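Local coordinates for protein CyaB (Pseudomonas aeruginosa, PDB 3R5G) that probably converts ATP to cyclic AMP, as the catalytic class III cyclase domain of a longer membrane-bound adenylyl cyclase, at residues Val62-Gly67 against Val82-Ala87; Ser143-Ala148 against Arg183-Tyr188; Arg18-Leu23 against Thr33-Asn38. All blocks are in the same frame, centred on the assembly; numbering follows the deposited sequence.

Interaction 1 (Val62-Gly67 against Val82-Ala87); sequences VMVFFG and VSMGIA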
ATOM      1  N   VAL A  62       6.997   5.238   0.386  1.00 11.06           N
ATOM      2  CA  VAL A  62       7.513   5.615  -0.911  1.00 13.29           C
ATOM      3  C   VAL A  62       7.854   4.371  -1.730  1.00 12.49           C
ATOM      4  O   VAL A  62       8.452   3.422  -1.231  1.00 13.65           O
ATOM      5  CB  VAL A  62       8.814   6.354  -0.729  1.00 12.86           C
ATOM      6  CG1 VAL A  62       9.610   6.594  -1.983  1.00 16.11           C
ATOM      7  CG2 VAL A  62       8.606   7.708  -0.008  1.00 15.00           C
ATOM      8  N   MET A  63       7.463   4.268  -2.997  1.00 11.52           N
ATOM      9  CA  MET A  63       7.735   3.168  -3.881  1.00 11.51           C
ATOM     10  C   MET A  63       8.496   3.728  -5.082  1.00 11.73           C
ATOM     11  O   MET A  63       8.021   4.721  -5.680  1.00 12.96           O
ATOM     12  CB  MET A  63       6.389   2.638  -4.320  1.00 16.72           C
ATOM     13  CG  MET A  63       6.474   1.510  -5.181  1.00 20.65           C
ATOM     14  SD  MET A  63       4.775   1.021  -5.783  1.00 25.65           S
ATOM     15  CE  MET A  63       5.332  -0.125  -7.015  1.00 29.08           C
ATOM     16  N   VAL A  64       9.650   3.180  -5.394  1.00 10.41           N
ATOM     17  CA  VAL A  64      10.518   3.613  -6.503  1.00 11.39           C
ATOM     18  C   VAL A  64      10.947   2.382  -7.231  1.00 11.05           C
ATOM     19  O   VAL A  64      11.160   1.324  -6.574  1.00 12.36           O
ATOM     20  CB  VAL A  64      11.731   4.389  -5.990  1.00 10.07           C
ATOM     21  CG1 VAL A  64      12.679   4.826  -7.159  1.00 11.24           C
ATOM     22  CG2 VAL A  64      11.274   5.557  -5.054  1.00 11.39           C
ATOM     23  N   PHE A  65      11.036   2.408  -8.562  1.00  9.13           N
ATOM     24  CA  PHE A  65      11.621   1.285  -9.232  1.00  9.00           C
ATOM     25  C   PHE A  65      12.685   1.667 -10.228  1.00 11.21           C
ATOM     26  O   PHE A  65      12.684   2.836 -10.715  1.00 10.62           O
ATOM     27  CB  PHE A  65      10.556   0.355  -9.815  1.00 10.86           C
ATOM     28  CG  PHE A  65       9.634   1.044 -10.815  1.00 11.50           C
ATOM     29  CD1 PHE A  65       9.951   1.067 -12.169  1.00 13.18           C
ATOM     30  CD2 PHE A  65       8.451   1.534 -10.386  1.00 11.92           C
ATOM     31  CE1 PHE A  65       8.977   1.630 -13.117  1.00 12.58           C
ATOM     32  CE2 PHE A  65       7.467   2.109 -11.291  1.00 14.70           C
ATOM     33  CZ  PHE A  65       7.785   2.178 -12.658  1.00 15.09           C
ATOM     34  N   PHE A  66      13.548   0.731 -10.527  1.00  9.70           N
ATOM     35  CA  PHE A  66      14.652   0.949 -11.480  1.00 10.80           C
ATOM     36  C   PHE A  66      14.630  -0.135 -12.533  1.00 11.59           C
ATOM     37  O   PHE A  66      14.396  -1.310 -12.250  1.00 12.09           O
ATOM     38  CB  PHE A  66      16.000   0.888 -10.741  1.00 10.93           C
ATOM     39  CG  PHE A  66      16.230   2.023  -9.822  1.00 10.22           C
ATOM     40  CD1 PHE A  66      17.157   3.052 -10.136  1.00 11.40           C
ATOM     41  CD2 PHE A  66      15.568   2.079  -8.568  1.00 11.88           C
ATOM     42  CE1 PHE A  66      17.333   4.105  -9.144  1.00 11.28           C
ATOM     43  CE2 PHE A  66      15.729   3.119  -7.656  1.00  9.56           C
ATOM     44  CZ  PHE A  66      16.591   4.108  -7.924  1.00 10.41           C
ATOM     45  N   GLY A  67      14.845   0.241 -13.765  1.00  9.98           N
ATOM     46  CA  GLY A  67      14.906  -0.695 -14.902  1.00 11.06           C
ATOM     47  C   GLY A  67      13.822  -0.329 -15.941  1.00 11.86           C
ATOM     48  O   GLY A  67      13.795  -0.982 -16.995  1.00 14.61           O
ATOM     49  N   VAL A  82      19.943   0.552  -4.406  1.00  7.62           N
ATOM     50  CA  VAL A  82      20.453   0.423  -2.996  1.00  7.56           C
ATOM     51  C   VAL A  82      21.223   1.656  -2.582  1.00  7.92           C
ATOM     52  O   VAL A  82      21.147   2.055  -1.400  1.00  9.03           O
ATOM     53  CB  VAL A  82      21.268  -0.845  -2.952  1.00  7.77           C
ATOM     54  CG1 VAL A  82      21.892  -1.137  -1.530  1.00 10.46           C
ATOM     55  CG2 VAL A  82      20.326  -2.043  -3.196  1.00  9.53           C
ATOM     56  N   SER A  83      22.000   2.240  -3.505  1.00  8.74           N
ATOM     57  CA  SER A  83      22.754   3.468  -3.211  1.00  8.90           C
ATOM     58  C   SER A  83      21.796   4.569  -2.904  1.00  8.76           C
ATOM     59  O   SER A  83      22.067   5.383  -1.997  1.00  9.22           O
ATOM     60  CB  SER A  83      23.701   3.834  -4.398  1.00  9.58           C
ATOM     61  OG  SER A  83      24.611   2.763  -4.622  1.00 10.42           O
ATOM     62  N   MET A  84      20.640   4.662  -3.602  1.00  8.74           N
ATOM     63  CA  MET A  84      19.618   5.628  -3.266  1.00  9.10           C
ATOM     64  C   MET A  84      19.136   5.413  -1.831  1.00  9.56           C
ATOM     65  O   MET A  84      19.019   6.369  -1.031  1.00  9.40           O
ATOM     66  CB  MET A  84      18.531   5.462  -4.306  1.00  7.80           C
ATOM     67  CG  MET A  84      17.353   6.357  -4.012  1.00 11.57           C
ATOM     68  SD  MET A  84      15.820   5.964  -4.846  1.00 10.56           S
ATOM     69  CE  MET A  84      15.478   4.423  -3.904  1.00 10.16           C
ATOM     70  N   GLY A  85      18.911   4.149  -1.479  1.00  8.14           N
ATOM     71  CA  GLY A  85      18.467   3.902  -0.093  1.00  8.63           C
ATOM     72  C   GLY A  85      19.499   4.300   0.948  1.00  6.63           C
ATOM     73  O   GLY A  85      19.103   4.893   1.962  1.00  8.67           O
ATOM     74  N   ILE A  86      20.786   4.027   0.676  1.00  7.40           N
ATOM     75  CA  ILE A  86      21.863   4.447   1.572  1.00  7.78           C
ATOM     76  C   ILE A  86      21.817   5.973   1.775  1.00  8.92           C
ATOM     77  O   ILE A  86      21.904   6.505   2.898  1.00  9.23           O
ATOM     78  CB  ILE A  86      23.192   3.992   1.112  1.00  8.38           C
ATOM     79  CG1 ILE A  86      23.317   2.446   1.304  1.00  9.40           C
ATOM     80  CG2 ILE A  86      24.354   4.774   1.810  1.00 10.25           C
ATOM     81  CD1 ILE A  86      24.476   1.825   0.499  1.00  9.85           C
ATOM     82  N   ALA A  87      21.654   6.659   0.612  1.00  9.59           N
ATOM     83  CA  ALA A  87      21.588   8.071   0.659  1.00 10.48           C
ATOM     84  C   ALA A  87      20.402   8.626   1.391  1.00  9.97           C
ATOM     85  O   ALA A  87      20.488   9.674   2.083  1.00 11.22           O
ATOM     86  CB  ALA A  87      21.627   8.594  -0.820  1.00  9.37           C
TER
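Met-84 lays its thioether against the rim of the Phe-66 ring, a Met-aromatic contact that joins helix 74-100 to strand 61-66 inside the cyclase homology domain. The sulfur sits at the ring edge and almost in its plane: SD of Met-84 is 5.0 Å from the centroid of the Phe-66 ring, 88° off the ring normal. Its nearest ring atom is CZ of Phe-66, with SD of Met-84 3.7 Å away, and the methyl CE of Met-84 follows along the same edge, 4.0 Å from CE2 of Phe-66. The methionine reaches out from the helix with its first two torsions extended and then bends at chi3 (70°), which folds the methyl back beside the phenyl rim. Val-64, two residues before Phe-66 on the strand, also leaves the backbone toward the helix and meets the sulfur tip to tip. All three residues are buried, and no hydrogen bond links the two segments; the join is wholly apolar. Phe-13 of strand 6-18 and Tyr-50 of helix 29-50 also touch Met-84, which thus packs where a sheet and two helices come together. On Val-64 the branch in contact is CG1, 4.1 Å from SD of Met-84.

Interaction 2 (Ser143-Ala148 against Arg183-Tyr188); sequences SRLESA and RPVQIY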
ATOM      1  N   SER A 143       7.883  -5.173  -0.937  1.00 12.49           N
ATOM      2  CA  SER A 143       6.992  -4.694   0.091  1.00 13.84           C
ATOM      3  C   SER A 143       7.089  -5.535   1.390  1.00 14.63           C
ATOM      4  O   SER A 143       7.128  -4.969   2.505  1.00 15.90           O
ATOM      5  CB  SER A 143       5.557  -4.672  -0.449  1.00 15.74           C
ATOM      6  OG  SER A 143       4.747  -4.230   0.657  1.00 18.39           O
ATOM      7  N   ARG A 144       7.159  -6.829   1.196  1.00 14.09           N
ATOM      8  CA  ARG A 144       7.273  -7.692   2.392  1.00 15.79           C
ATOM      9  C   ARG A 144       8.597  -7.521   3.076  1.00 15.44           C
ATOM     10  O   ARG A 144       8.693  -7.635   4.344  1.00 16.08           O
ATOM     11  CB  ARG A 144       7.094  -9.143   1.932  1.00 15.54           C
ATOM     12  CG  ARG A 144       5.631  -9.471   1.478  1.00 23.82           C
ATOM     13  CD  ARG A 144       4.512  -8.952   2.455  1.00 34.44           C
ATOM     14  NE  ARG A 144       3.440  -9.959   2.490  1.00 46.48           N
ATOM     15  CZ  ARG A 144       2.219  -9.811   3.015  1.00 50.85           C
ATOM     16  NH1 ARG A 144       1.845  -8.668   3.593  1.00 54.29           N
ATOM     17  NH2 ARG A 144       1.354 -10.826   2.960  1.00 53.69           N
ATOM     18  N   LEU A 145       9.668  -7.297   2.332  1.00 13.69           N
ATOM     19  CA  LEU A 145      10.947  -7.041   2.998  1.00 14.70           C
ATOM     20  C   LEU A 145      10.874  -5.741   3.785  1.00 14.22           C
ATOM     21  O   LEU A 145      11.455  -5.579   4.883  1.00 13.54           O
ATOM     22  CB  LEU A 145      12.143  -7.058   2.022  1.00 15.36           C
ATOM     23  CG  LEU A 145      12.408  -8.345   1.255  1.00 15.95           C
ATOM     24  CD1 LEU A 145      13.639  -8.224   0.343  1.00 23.90           C
ATOM     25  CD2 LEU A 145      12.500  -9.537   2.199  1.00 24.89           C
ATOM     26  N   GLU A 146      10.223  -4.704   3.211  1.00 12.66           N
ATOM     27  CA  GLU A 146      10.112  -3.489   3.911  1.00 15.60           C
ATOM     28  C   GLU A 146       9.331  -3.734   5.237  1.00 15.33           C
ATOM     29  O   GLU A 146       9.746  -3.215   6.291  1.00 15.70           O
ATOM     30  CB  GLU A 146       9.460  -2.483   2.981  1.00 15.39           C
ATOM     31  CG  GLU A 146       9.332  -1.098   3.570  1.00 19.90           C
ATOM     32  CD  GLU A 146       7.923  -0.786   4.012  1.00 31.73           C
ATOM     33  OE1 GLU A 146       7.284  -1.645   4.583  1.00 31.37           O
ATOM     34  OE2 GLU A 146       7.333   0.312   3.718  1.00 37.36           O
ATOM     35  N   SER A 147       8.302  -4.571   5.160  1.00 15.58           N
ATOM     36  CA  SER A 147       7.424  -4.776   6.370  1.00 17.42           C
ATOM     37  C   SER A 147       8.240  -5.488   7.446  1.00 17.93           C
ATOM     38  O   SER A 147       8.001  -5.247   8.652  1.00 21.54           O
ATOM     39  CB  SER A 147       6.216  -5.652   6.079  1.00 20.01           C
ATOM     40  OG  SER A 147       5.314  -4.835   5.425  1.00 28.99           O
ATOM     41  N   ALA A 148       9.192  -6.291   7.020  1.00 16.72           N
ATOM     42  CA  ALA A 148      10.030  -7.108   7.942  1.00 16.78           C
ATOM     43  C   ALA A 148      11.200  -6.349   8.482  1.00 17.72           C
ATOM     44  O   ALA A 148      11.889  -6.781   9.441  1.00 18.54           O
ATOM     45  CB  ALA A 148      10.529  -8.317   7.190  1.00 17.70           C
ATOM     46  N   ARG A 183       8.478 -20.646   0.858  1.00 40.58           N
ATOM     47  CA  ARG A 183       9.856 -21.096   0.984  1.00 38.81           C
ATOM     48  C   ARG A 183      10.574 -19.943   1.685  1.00 35.96           C
ATOM     49  O   ARG A 183      10.076 -18.758   1.677  1.00 35.91           O
ATOM     50  CB  ARG A 183      10.443 -21.466  -0.426  1.00 39.30           C
ATOM     51  CG  ARG A 183       9.635 -22.551  -1.182  1.00 41.31           C
ATOM     52  CD  ARG A 183       9.220 -22.195  -2.691  1.00 43.83           C
ATOM     53  NE  ARG A 183       8.958 -20.772  -3.071  1.00 45.18           N
ATOM     54  CZ  ARG A 183       8.041 -19.957  -2.526  1.00 44.91           C
ATOM     55  NH1 ARG A 183       7.294 -20.370  -1.545  1.00 45.03           N
ATOM     56  NH2 ARG A 183       7.847 -18.711  -2.968  1.00 47.27           N
ATOM     57  N   PRO A 184      11.721 -20.252   2.326  1.00 31.60           N
ATOM     58  CA  PRO A 184      12.113 -19.039   3.029  1.00 29.65           C
ATOM     59  C   PRO A 184      13.003 -18.248   2.111  1.00 25.35           C
ATOM     60  O   PRO A 184      13.741 -18.826   1.294  1.00 26.88           O
ATOM     61  CB  PRO A 184      12.754 -19.586   4.313  1.00 27.91           C
ATOM     62  CG  PRO A 184      11.972 -20.945   4.482  1.00 25.15           C
ATOM     63  CD  PRO A 184      12.121 -21.464   3.084  1.00 29.30           C
ATOM     64  N   VAL A 185      12.853 -16.907   2.124  1.00 25.42           N
ATOM     65  CA  VAL A 185      13.757 -16.088   1.356  1.00 22.73           C
ATOM     66  C   VAL A 185      14.931 -15.477   2.204  1.00 14.14           C
ATOM     67  O   VAL A 185      14.758 -14.919   3.307  1.00 17.64           O
ATOM     68  CB  VAL A 185      13.051 -14.958   0.486  1.00 22.84           C
ATOM     69  CG1 VAL A 185      11.636 -15.443  -0.064  1.00 23.83           C
ATOM     70  CG2 VAL A 185      12.986 -13.614   1.208  1.00 25.63           C
ATOM     71  N   GLN A 186      16.018 -15.649   1.520  1.00 18.51           N
ATOM     72  CA  GLN A 186      17.334 -15.235   1.999  1.00 15.38           C
ATOM     73  C   GLN A 186      17.321 -13.720   2.009  1.00 18.26           C
ATOM     74  O   GLN A 186      16.953 -13.105   0.992  1.00 19.37           O
ATOM     75  CB  GLN A 186      18.428 -15.779   1.145  1.00 17.92           C
ATOM     76  CG  GLN A 186      19.865 -15.279   1.506  1.00 17.30           C
ATOM     77  CD  GLN A 186      20.267 -15.658   2.887  1.00 20.98           C
ATOM     78  OE1 GLN A 186      20.259 -16.866   3.219  1.00 19.22           O
ATOM     79  NE2 GLN A 186      20.609 -14.673   3.738  1.00 15.61           N
ATOM     80  N   ILE A 187      17.745 -13.134   3.099  1.00 13.94           N
ATOM     81  CA  ILE A 187      17.762 -11.622   3.240  1.00 15.01           C
ATOM     82  C   ILE A 187      19.099 -11.128   3.729  1.00 11.79           C
ATOM     83  O   ILE A 187      19.911 -11.858   4.307  1.00 12.76           O
ATOM     84  CB  ILE A 187      16.662 -11.065   4.069  1.00 15.81           C
ATOM     85  CG1 ILE A 187      16.761 -11.575   5.569  1.00 19.52           C
ATOM     86  CG2 ILE A 187      15.274 -11.388   3.334  1.00 20.32           C
ATOM     87  CD1 ILE A 187      15.894 -10.884   6.574  1.00 20.99           C
ATOM     88  N   TYR A 188      19.442  -9.870   3.410  1.00  9.68           N
ATOM     89  CA  TYR A 188      20.680  -9.227   3.865  1.00 10.11           C
ATOM     90  C   TYR A 188      20.461  -7.806   4.266  1.00 10.20           C
ATOM     91  O   TYR A 188      19.464  -7.204   3.766  1.00 10.57           O
ATOM     92  CB  TYR A 188      21.669  -9.165   2.655  1.00 10.78           C
ATOM     93  CG  TYR A 188      22.038 -10.499   2.027  1.00 10.19           C
ATOM     94  CD1 TYR A 188      21.148 -11.076   1.136  1.00  7.69           C
ATOM     95  CD2 TYR A 188      23.220 -11.177   2.394  1.00  9.30           C
ATOM     96  CE1 TYR A 188      21.430 -12.368   0.590  1.00 11.56           C
ATOM     97  CE2 TYR A 188      23.500 -12.444   1.870  1.00 10.87           C
ATOM     98  CZ  TYR A 188      22.598 -12.980   0.953  1.00 11.90           C
ATOM     99  OH  TYR A 188      22.894 -14.245   0.395  1.00 17.21           O
TER
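Leu-145 and Ile-187 meet methyl to methyl where helix 137-148 packs on strand 185-190, a helix-on-sheet contact within the alpha/beta fold of the cyclase homology domain. The approach is close: CD2 of Leu-145 lies 3.5 Å from CG2 of Ile-187, the two side chains lying antiparallel, each running past the other's methyl. A second, looser touch runs from the same CD2 of Leu-145 to CG2 of Val-185 at 4.2 Å, and one leucine methyl therefore serves two strand residues. Ile-187 carries CG1 between its backbone N and carbonyl carbon (chi1 63°), which leaves CG2 anti to the carbonyl carbon and facing the leucine.

Further out, Val-185 also rests on Leu-141, one helical turn before Leu-145, while Leu-145 touches Ser-157 and Ile-187 touches Leu-155, both on strand 154-157. The strand itself is held by backbone hydrogen bonds of Val-185 to Ile-176 and of Ile-187 to Lys-173 and Gly-174. Between the two inward residues, Gln-186 leaves the backbone on the side away from the helix, and its amide bonds to Asp-172 and Gln-175. That amide turns back on its own strand as well: NE2 of Gln-186 donates to O of Ile-187 over 3.0 Å, a bent bond with an N-H...O angle of 134° and the donor tilted 30° from the carbonyl plane.

Interaction 3 (Arg18-Leu23 against Thr33-Asn38); sequences RGFTEL and TDLLNN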
ATOM      1  N   ARG A  18       9.224   4.598  10.414  1.00 16.01           N
ATOM      2  CA  ARG A  18       8.749   4.017  11.691  1.00 17.15           C
ATOM      3  C   ARG A  18       8.601   5.157  12.667  1.00 16.57           C
ATOM      4  O   ARG A  18       9.467   6.017  12.747  1.00 17.33           O
ATOM      5  CB  ARG A  18       9.758   2.976  12.211  1.00 16.97           C
ATOM      6  CG  ARG A  18       9.856   1.725  11.357  1.00 21.96           C
ATOM      7  CD  ARG A  18       8.599   0.928  11.505  1.00 20.69           C
ATOM      8  NE  ARG A  18       7.551   1.455  10.638  1.00 25.15           N
ATOM      9  CZ  ARG A  18       6.311   0.987  10.618  1.00 27.39           C
ATOM     10  NH1 ARG A  18       5.362   1.497   9.794  1.00 28.09           N
ATOM     11  NH2 ARG A  18       6.020  -0.001  11.433  1.00 27.14           N
ATOM     12  N   GLY A  19       7.474   5.169  13.353  1.00 17.37           N
ATOM     13  CA  GLY A  19       7.176   6.261  14.267  1.00 20.00           C
ATOM     14  C   GLY A  19       6.179   7.261  13.683  1.00 20.56           C
ATOM     15  O   GLY A  19       5.531   8.045  14.435  1.00 22.65           O
ATOM     16  N   PHE A  20       6.025   7.294  12.362  1.00 20.32           N
ATOM     17  CA  PHE A  20       5.169   8.311  11.749  1.00 19.50           C
ATOM     18  C   PHE A  20       3.704   8.189  12.125  1.00 22.61           C
ATOM     19  O   PHE A  20       3.036   9.171  12.332  1.00 22.14           O
ATOM     20  CB  PHE A  20       5.266   8.273  10.211  1.00 20.93           C
ATOM     21  CG  PHE A  20       4.505   9.349   9.570  1.00 20.05           C
ATOM     22  CD1 PHE A  20       4.990  10.613   9.567  1.00 23.30           C
ATOM     23  CD2 PHE A  20       3.256   9.087   8.995  1.00 20.34           C
ATOM     24  CE1 PHE A  20       4.265  11.649   8.999  1.00 21.42           C
ATOM     25  CE2 PHE A  20       2.530  10.075   8.409  1.00 19.78           C
ATOM     26  CZ  PHE A  20       3.033  11.366   8.388  1.00 24.32           C
ATOM     27  N   THR A  21       3.196   6.972  12.190  1.00 23.71           N
ATOM     28  CA  THR A  21       1.751   6.855  12.475  1.00 26.81           C
ATOM     29  C   THR A  21       1.404   7.456  13.847  1.00 26.14           C
ATOM     30  O   THR A  21       0.412   8.146  13.976  1.00 26.78           O
ATOM     31  CB  THR A  21       1.231   5.463  12.305  1.00 28.37           C
ATOM     32  OG1 THR A  21       1.467   5.072  10.933  1.00 28.70           O
ATOM     33  CG2 THR A  21      -0.286   5.522  12.651  1.00 30.26           C
ATOM     34  N   GLU A  22       2.270   7.218  14.828  1.00 27.06           N
ATOM     35  CA  GLU A  22       2.143   7.755  16.203  1.00 29.20           C
ATOM     36  C   GLU A  22       2.159   9.279  16.111  1.00 30.52           C
ATOM     37  O   GLU A  22       1.250   9.983  16.628  1.00 30.58           O
ATOM     38  CB  GLU A  22       3.334   7.223  17.028  1.00 31.07           C
ATOM     39  CG  GLU A  22       3.338   5.686  17.180  1.00 35.39           C
ATOM     40  CD  GLU A  22       4.119   4.855  16.059  1.00 43.28           C
ATOM     41  OE1 GLU A  22       4.044   5.115  14.820  1.00 40.92           O
ATOM     42  OE2 GLU A  22       4.786   3.867  16.457  1.00 46.63           O
ATOM     43  N   LEU A  23       3.135   9.787  15.373  1.00 29.25           N
ATOM     44  CA  LEU A  23       3.261  11.232  15.158  1.00 30.36           C
ATOM     45  C   LEU A  23       2.005  11.845  14.519  1.00 29.63           C
ATOM     46  O   LEU A  23       1.604  12.990  14.806  1.00 28.49           O
ATOM     47  CB  LEU A  23       4.498  11.494  14.294  1.00 30.90           C
ATOM     48  CG  LEU A  23       4.867  12.973  14.096  1.00 32.70           C
ATOM     49  CD1 LEU A  23       5.599  13.578  15.358  1.00 30.32           C
ATOM     50  CD2 LEU A  23       5.650  13.205  12.795  1.00 33.15           C
ATOM     51  N   THR A  33       1.220  17.968   7.865  1.00 23.24           N
ATOM     52  CA  THR A  33       1.276  18.184   6.475  1.00 22.99           C
ATOM     53  C   THR A  33       2.639  18.713   6.047  1.00 19.69           C
ATOM     54  O   THR A  33       3.228  18.201   5.085  1.00 22.04           O
ATOM     55  CB  THR A  33       0.137  19.164   6.019  1.00 22.75           C
ATOM     56  OG1 THR A  33      -1.100  18.531   6.310  1.00 27.99           O
ATOM     57  CG2 THR A  33       0.204  19.445   4.563  1.00 27.30           C
ATOM     58  N   ASP A  34       3.147  19.755   6.721  1.00 21.91           N
ATOM     59  CA  ASP A  34       4.427  20.278   6.309  1.00 22.63           C
ATOM     60  C   ASP A  34       5.581  19.240   6.520  1.00 20.28           C
ATOM     61  O   ASP A  34       6.453  19.171   5.648  1.00 23.09           O
ATOM     62  CB  ASP A  34       4.730  21.559   7.127  1.00 23.81           C
ATOM     63  CG  ASP A  34       3.906  22.732   6.708  1.00 30.19           C
ATOM     64  OD1 ASP A  34       3.483  22.807   5.525  1.00 34.96           O
ATOM     65  OD2 ASP A  34       3.752  23.643   7.573  1.00 37.02           O
ATOM     66  N   LEU A  35       5.581  18.529   7.622  1.00 20.59           N
ATOM     67  CA  LEU A  35       6.613  17.514   7.903  1.00 19.61           C
ATOM     68  C   LEU A  35       6.529  16.363   6.889  1.00 19.61           C
ATOM     69  O   LEU A  35       7.548  16.035   6.314  1.00 18.91           O
ATOM     70  CB  LEU A  35       6.473  17.022   9.298  1.00 21.21           C
ATOM     71  CG  LEU A  35       7.526  15.916   9.615  1.00 23.90           C
ATOM     72  CD1 LEU A  35       7.863  16.155  10.965  1.00 22.53           C
ATOM     73  CD2 LEU A  35       7.017  14.465   9.452  1.00 29.95           C
ATOM     74  N   LEU A  36       5.328  15.810   6.673  1.00 18.43           N
ATOM     75  CA  LEU A  36       5.245  14.746   5.626  1.00 14.69           C
ATOM     76  C   LEU A  36       5.652  15.288   4.243  1.00 15.72           C
ATOM     77  O   LEU A  36       6.340  14.588   3.429  1.00 16.39           O
ATOM     78  CB  LEU A  36       3.832  14.146   5.563  1.00 15.67           C
ATOM     79  CG  LEU A  36       3.519  13.097   4.489  1.00 19.96           C
ATOM     80  CD1 LEU A  36       4.525  11.895   4.676  1.00 20.29           C
ATOM     81  CD2 LEU A  36       2.069  12.581   4.684  1.00 20.78           C
ATOM     82  N   ASN A  37       5.134  16.468   3.773  1.00 15.36           N
ATOM     83  CA  ASN A  37       5.431  16.917   2.464  1.00 18.03           C
ATOM     84  C   ASN A  37       6.935  17.256   2.268  1.00 14.88           C
ATOM     85  O   ASN A  37       7.449  17.032   1.171  1.00 17.95           O
ATOM     86  CB  ASN A  37       4.494  18.111   2.057  1.00 18.38           C
ATOM     87  CG  ASN A  37       3.042  17.683   1.916  1.00 23.15           C
ATOM     88  OD1 ASN A  37       2.744  16.532   1.982  1.00 21.79           O
ATOM     89  ND2 ASN A  37       2.114  18.640   1.859  1.00 26.79           N
ATOM     90  N   ASN A  38       7.546  17.816   3.321  1.00 17.52           N
ATOM     91  CA  ASN A  38       8.994  18.096   3.294  1.00 18.24           C
ATOM     92  C   ASN A  38       9.767  16.787   3.070  1.00 16.10           C
ATOM     93  O   ASN A  38      10.601  16.736   2.173  1.00 17.86           O
ATOM     94  CB  ASN A  38       9.416  18.766   4.578  1.00 20.21           C
ATOM     95  CG  ASN A  38      10.938  19.031   4.651  1.00 23.67           C
ATOM     96  OD1 ASN A  38      11.544  19.508   3.696  1.00 32.73           O
ATOM     97  ND2 ASN A  38      11.494  18.826   5.817  1.00 29.96           N
TER
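Phe-20 holds CG opposite its backbone N (chi1 -175°), which sends the ring across to Leu-35 and Leu-36, and Leu-23 and both of those leucines have similarly extended first torsions. The four side chains thereby fill the seam of a helix-helix contact in the cyclase homology domain, between the short helix 20-24 and helix 29-50. Leu-35 comes to the phenyl ring at its edge, near the ring plane, with its CD2 4.0 Å from CE1 of Phe-20. Leu-36 crosses the phenylalanine at about a right angle and touches the far end of the ring with both branches, CD1 and CD2 each 4.0 Å from CZ of Phe-20. The seam is closed by apolar contact alone, all four residues being buried.

Gly-19 occupies the N-cap position just before the short helix. Its positive phi of 102°, with psi -20°, is a conformation readily taken by glycine, and its own O accepts the helical hydrogen bond from N of Leu-23. Outside the pair, Leu-35 also rests on Trp-99 of helix 74-100, whereas Leu-36 packs on Phe-124 of the second subunit. Asn-37 hydrogen-bonds to Gly-125 and Asn-123 of that subunit, placing helix 29-50 at the dimer interface. Leu-23 meets Leu-35 tip to tip, its CD2 lying 3.8 Å from CD2 of Leu-35.

All three contacts are largely buried and apolar, without a hydrogen bond across any of them, yet they lie at different distances from the middle of the chain. The centre of interaction 1 lies about 5 Å from that of the chain; those of interactions 2 and 3 are about 13 and 16 Å from it. Val-185 leaves interaction 2 partly exposed, while every touching residue of the others is buried. Interactions 1 and 2 each pack a helix on the same mixed sheet, through sulfur and an aromatic edge in the first and aliphatic methyls alone in the second. Interaction 3 instead joins two helices, and it alone has residues of the second subunit beside it. Helices 29-50 and 74-100 each touch both interactions 1 and 3.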